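Local coordinates for protein UDP-N-acetylmuramate--L-alanine ligase (Thermotoga maritima, PDB 1J6U) that catalyses the ATP-dependent joining of L-alanine to UDP-N-acetylmuramate, a cytoplasmic step of peptidoglycan synthesis, at residues V167-E179 / N197-F209. Sequence-based numbering, arbitrary orientation.
Sequences VYELDESEEFFSE and NYGNSLTRYRSAF
Glu-175 and Arg-204 form a side-on salt bridge in which two nitrogens each take one carboxylate oxygen: NE donates to OE1 at 2.8 Å and NH2 to OE2 at 2.9 Å, both on the syn side. The groups are not coplanar. With CG anti to the backbone N (chi1 -170°) and the chain extended beyond it, Glu-175 passes obliquely across the CE2-CD2 side of Tyr-198, its CG 3.3 Å from Tyr-198 CE2. Replacing this glutamate with an alanine would probably leave the guanidinium of Arg-204 without its anionic mate and uncover that part of the Tyr-198 ring.

Hydrogen bonds outside the salt bridge tie the loop at 172-174 and the start of the 3-10 turn 175-179 to the other segment. Glu-175 N donates to Asn-197 OD1 (2.9 Å), fairly straight at 159°. The hydroxyl of Tyr-198 reaches Glu-172 O at 2.8 Å, but from well above the carbonyl plane. On the carboxylate of Glu-172, OE2 accepts from Tyr-205 OH at 2.8 Å on its anti side, with ring and carboxylate nearly perpendicular. A water links Ser-173 O to Asn-197 N.

Apolar packing centres on Phe-177. Its edge points at one face of Phe-209 in an edge-to-face pair, centroids 4.8 Å apart and planes at 60°, while CE2 of Phe-177 lies 3.7 Å from CB of Ala-208. Backbones come closest where Ser-178 meets Ala-208.

The contact thus fastens the loop and 3-10 turn following strand 166-170 to Asn-197, Tyr-198 and the first turns of helix 202-214 within the Mur ligase middle domain. Glu-172 and Phe-209 also touch Thr-120 of strand 116-120, and the Glu-172 side chain lies close to Thr-122, in the predicted ATP site. Glu-174 and Phe-176 also touch helix 101-112.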
# COMPACT_ATOMS: atom_id res chain seq x y z
N VAL A 167 3.46 -13.09 -6.98
CA VAL A 167 3.42 -12.41 -5.69
C VAL A 167 2.21 -11.48 -5.67
O VAL A 167 2.02 -10.68 -6.61
CB VAL A 167 4.68 -11.49 -5.48
CG1 VAL A 167 4.76 -11.05 -4.04
CG2 VAL A 167 5.92 -12.20 -5.89
N TYR A 168 1.41 -11.54 -4.61
CA TYR A 168 0.26 -10.65 -4.53
C TYR A 168 -0.18 -10.33 -3.12
O TYR A 168 0.19 -10.96 -2.14
CB TYR A 168 -0.90 -11.24 -5.31
CG TYR A 168 -1.33 -12.59 -4.79
CD1 TYR A 168 -2.34 -12.70 -3.83
CD2 TYR A 168 -0.71 -13.76 -5.27
CE1 TYR A 168 -2.74 -13.96 -3.34
CE2 TYR A 168 -1.10 -15.03 -4.80
CZ TYR A 168 -2.12 -15.11 -3.84
OH TYR A 168 -2.54 -16.34 -3.44
N GLU A 169 -1.00 -9.30 -3.06
CA GLU A 169 -1.55 -8.74 -1.84
C GLU A 169 -2.97 -9.30 -1.67
O GLU A 169 -3.70 -9.36 -2.61
CB GLU A 169 -1.57 -7.22 -2.05
CG GLU A 169 -1.80 -6.33 -0.86
CD GLU A 169 -1.67 -4.84 -1.23
OE1 GLU A 169 -0.58 -4.41 -1.68
OE2 GLU A 169 -2.68 -4.11 -1.08
N LEU A 170 -3.36 -9.73 -0.49
CA LEU A 170 -4.71 -10.19 -0.29
C LEU A 170 -5.33 -9.21 0.69
O LEU A 170 -4.81 -8.99 1.78
CB LEU A 170 -4.76 -11.59 0.34
CG LEU A 170 -4.86 -12.75 -0.62
CD1 LEU A 170 -5.06 -14.01 0.18
CD2 LEU A 170 -6.04 -12.55 -1.52
N ASP A 171 -6.46 -8.63 0.33
CA ASP A 171 -7.09 -7.70 1.25
C ASP A 171 -8.00 -8.44 2.24
O ASP A 171 -9.01 -9.03 1.86
CB ASP A 171 -7.89 -6.66 0.48
CG ASP A 171 -8.74 -5.83 1.39
OD1 ASP A 171 -8.22 -5.41 2.45
OD2 ASP A 171 -9.93 -5.62 1.05
N GLU A 172 -7.64 -8.40 3.52
CA GLU A 172 -8.44 -9.08 4.49
C GLU A 172 -9.72 -8.33 4.80
O GLU A 172 -10.35 -8.54 5.86
CB GLU A 172 -7.64 -9.35 5.78
CG GLU A 172 -6.78 -8.21 6.35
CD GLU A 172 -7.58 -6.99 6.79
OE1 GLU A 172 -8.08 -6.27 5.89
OE2 GLU A 172 -7.70 -6.76 8.02
N SER A 173 -10.13 -7.46 3.90
CA SER A 173 -11.36 -6.73 4.14
C SER A 173 -12.47 -7.58 3.62
O SER A 173 -13.55 -7.60 4.17
CB SER A 173 -11.37 -5.38 3.43
OG SER A 173 -10.53 -4.51 4.13
N GLU A 174 -12.18 -8.29 2.55
CA GLU A 174 -13.18 -9.15 1.98
C GLU A 174 -12.96 -10.55 2.52
O GLU A 174 -11.90 -11.14 2.31
CB GLU A 174 -13.08 -9.15 0.45
CG GLU A 174 -12.42 -7.88 -0.11
CD GLU A 174 -12.63 -7.67 -1.62
OE1 GLU A 174 -11.74 -7.04 -2.26
OE2 GLU A 174 -13.68 -8.13 -2.15
N GLU A 175 -13.96 -11.06 3.23
CA GLU A 175 -13.93 -12.41 3.81
C GLU A 175 -13.44 -13.48 2.82
O GLU A 175 -12.76 -14.45 3.20
CB GLU A 175 -15.34 -12.76 4.30
CG GLU A 175 -15.45 -14.02 5.16
CD GLU A 175 -16.89 -14.26 5.60
OE1 GLU A 175 -17.12 -14.49 6.82
OE2 GLU A 175 -17.79 -14.22 4.73
N PHE A 176 -13.78 -13.29 1.55
CA PHE A 176 -13.39 -14.22 0.48
C PHE A 176 -11.88 -14.41 0.36
O PHE A 176 -11.44 -15.28 -0.38
CB PHE A 176 -13.91 -13.72 -0.87
CG PHE A 176 -13.79 -14.73 -1.99
CD1 PHE A 176 -14.63 -15.84 -2.05
CD2 PHE A 176 -12.84 -14.57 -3.01
CE1 PHE A 176 -14.54 -16.76 -3.11
CE2 PHE A 176 -12.73 -15.47 -4.07
CZ PHE A 176 -13.59 -16.58 -4.12
N PHE A 177 -11.09 -13.60 1.07
CA PHE A 177 -9.64 -13.77 0.94
C PHE A 177 -9.28 -15.13 1.47
O PHE A 177 -8.35 -15.76 0.98
CB PHE A 177 -8.87 -12.65 1.67
CG PHE A 177 -8.64 -12.91 3.13
CD1 PHE A 177 -7.42 -13.46 3.57
CD2 PHE A 177 -9.59 -12.55 4.07
CE1 PHE A 177 -7.15 -13.64 4.93
CE2 PHE A 177 -9.34 -12.73 5.44
CZ PHE A 177 -8.12 -13.28 5.88
N SER A 178 -10.07 -15.57 2.44
CA SER A 178 -9.92 -16.88 3.09
C SER A 178 -10.09 -18.07 2.13
O SER A 178 -9.82 -19.21 2.50
CB SER A 178 -10.95 -17.03 4.19
OG SER A 178 -12.21 -17.10 3.58
N GLU A 179 -10.54 -17.80 0.91
CA GLU A 179 -10.75 -18.80 -0.11
C GLU A 179 -9.50 -19.03 -0.94
O GLU A 179 -9.46 -19.91 -1.80
CB GLU A 179 -11.90 -18.37 -1.04
CG GLU A 179 -13.25 -18.33 -0.37
CD GLU A 179 -13.62 -19.67 0.24
OE1 GLU A 179 -13.74 -19.75 1.49
OE2 GLU A 179 -13.77 -20.65 -0.53
N ASN A 197 -17.63 -6.70 6.42
CA ASN A 197 -17.86 -7.79 5.48
C ASN A 197 -17.88 -9.16 6.17
O ASN A 197 -18.05 -10.19 5.52
CB ASN A 197 -16.80 -7.73 4.38
CG ASN A 197 -17.10 -8.66 3.21
OD1 ASN A 197 -16.46 -9.70 3.04
ND2 ASN A 197 -18.07 -8.28 2.39
N TYR A 198 -17.70 -9.16 7.48
CA TYR A 198 -17.76 -10.40 8.27
C TYR A 198 -18.99 -10.32 9.20
O TYR A 198 -18.97 -10.81 10.35
CB TYR A 198 -16.49 -10.55 9.13
CG TYR A 198 -15.22 -10.66 8.33
CD1 TYR A 198 -14.53 -9.52 7.96
CD2 TYR A 198 -14.77 -11.90 7.88
CE1 TYR A 198 -13.42 -9.60 7.14
CE2 TYR A 198 -13.66 -11.99 7.06
CZ TYR A 198 -12.99 -10.83 6.69
OH TYR A 198 -11.89 -10.89 5.86
N GLY A 199 -20.05 -9.70 8.69
CA GLY A 199 -21.26 -9.53 9.47
C GLY A 199 -20.86 -9.03 10.84
O GLY A 199 -21.41 -9.46 11.85
N ASN A 200 -19.90 -8.11 10.88
CA ASN A 200 -19.40 -7.56 12.13
C ASN A 200 -19.13 -8.62 13.16
O ASN A 200 -19.39 -8.42 14.34
CB ASN A 200 -20.38 -6.53 12.68
CG ASN A 200 -20.54 -5.36 11.76
OD1 ASN A 200 -21.10 -5.49 10.66
ND2 ASN A 200 -20.04 -4.21 12.18
N SER A 201 -18.57 -9.74 12.70
CA SER A 201 -18.25 -10.85 13.58
C SER A 201 -16.76 -11.16 13.66
O SER A 201 -16.21 -11.80 12.76
CB SER A 201 -18.95 -12.11 13.11
OG SER A 201 -18.55 -13.19 13.92
N LEU A 202 -16.10 -10.76 14.74
CA LEU A 202 -14.68 -11.04 14.89
C LEU A 202 -14.44 -12.54 14.77
O LEU A 202 -13.34 -12.97 14.43
CB LEU A 202 -14.16 -10.56 16.26
CG LEU A 202 -12.65 -10.36 16.43
CD1 LEU A 202 -12.19 -9.24 15.53
CD2 LEU A 202 -12.31 -10.00 17.86
N THR A 203 -15.47 -13.33 15.03
CA THR A 203 -15.34 -14.78 14.95
C THR A 203 -15.21 -15.23 13.51
O THR A 203 -14.39 -16.08 13.19
CB THR A 203 -16.55 -15.48 15.61
OG1 THR A 203 -17.38 -14.50 16.26
CG2 THR A 203 -16.07 -16.50 16.65
N ARG A 204 -16.03 -14.66 12.63
CA ARG A 204 -15.94 -15.00 11.22
C ARG A 204 -14.55 -14.55 10.75
O ARG A 204 -13.88 -15.27 10.01
CB ARG A 204 -17.02 -14.28 10.43
CG ARG A 204 -18.34 -14.98 10.47
CD ARG A 204 -19.45 -14.13 9.85
NE ARG A 204 -19.33 -13.99 8.41
CZ ARG A 204 -20.13 -13.21 7.68
NH1 ARG A 204 -21.08 -12.51 8.28
NH2 ARG A 204 -19.97 -13.10 6.37
N TYR A 205 -14.13 -13.38 11.21
CA TYR A 205 -12.84 -12.81 10.85
C TYR A 205 -11.72 -13.80 11.23
O TYR A 205 -10.90 -14.19 10.40
CB TYR A 205 -12.64 -11.49 11.58
CG TYR A 205 -11.40 -10.72 11.21
CD1 TYR A 205 -11.26 -10.14 9.93
CD2 TYR A 205 -10.39 -10.49 12.15
CE1 TYR A 205 -10.14 -9.34 9.62
CE2 TYR A 205 -9.28 -9.70 11.86
CZ TYR A 205 -9.15 -9.12 10.59
OH TYR A 205 -8.06 -8.30 10.33
N ARG A 206 -11.70 -14.21 12.50
CA ARG A 206 -10.71 -15.16 12.94
C ARG A 206 -10.77 -16.39 12.03
O ARG A 206 -9.76 -16.87 11.51
CB ARG A 206 -10.99 -15.59 14.39
CG ARG A 206 -10.47 -14.67 15.50
N SER A 207 -11.98 -16.89 11.83
CA SER A 207 -12.17 -18.09 11.02
C SER A 207 -11.58 -17.94 9.64
O SER A 207 -11.03 -18.90 9.10
CB SER A 207 -13.66 -18.44 10.91
OG SER A 207 -14.21 -18.65 12.19
N ALA A 208 -11.74 -16.75 9.07
CA ALA A 208 -11.19 -16.47 7.75
C ALA A 208 -9.68 -16.71 7.76
O ALA A 208 -9.14 -17.34 6.85
CB ALA A 208 -11.48 -15.05 7.36
N PHE A 209 -8.98 -16.23 8.79
CA PHE A 209 -7.54 -16.45 8.85
C PHE A 209 -7.21 -17.91 9.08
O PHE A 209 -6.32 -18.48 8.42
CB PHE A 209 -6.90 -15.58 9.93
CG PHE A 209 -6.72 -14.17 9.49
CD1 PHE A 209 -7.55 -13.16 9.98
CD2 PHE A 209 -5.78 -13.86 8.52
CE1 PHE A 209 -7.45 -11.87 9.50
CE2 PHE A 209 -5.67 -12.57 8.02
CZ PHE A 209 -6.51 -11.57 8.51
O HOH W 1 -14.99 -5.94 6.09
O HOH W 2 -15.05 -16.07 8.02
O HOH W 3 -18.83 -12.14 3.52
O HOH W 4 -15.71 -11.25 0.89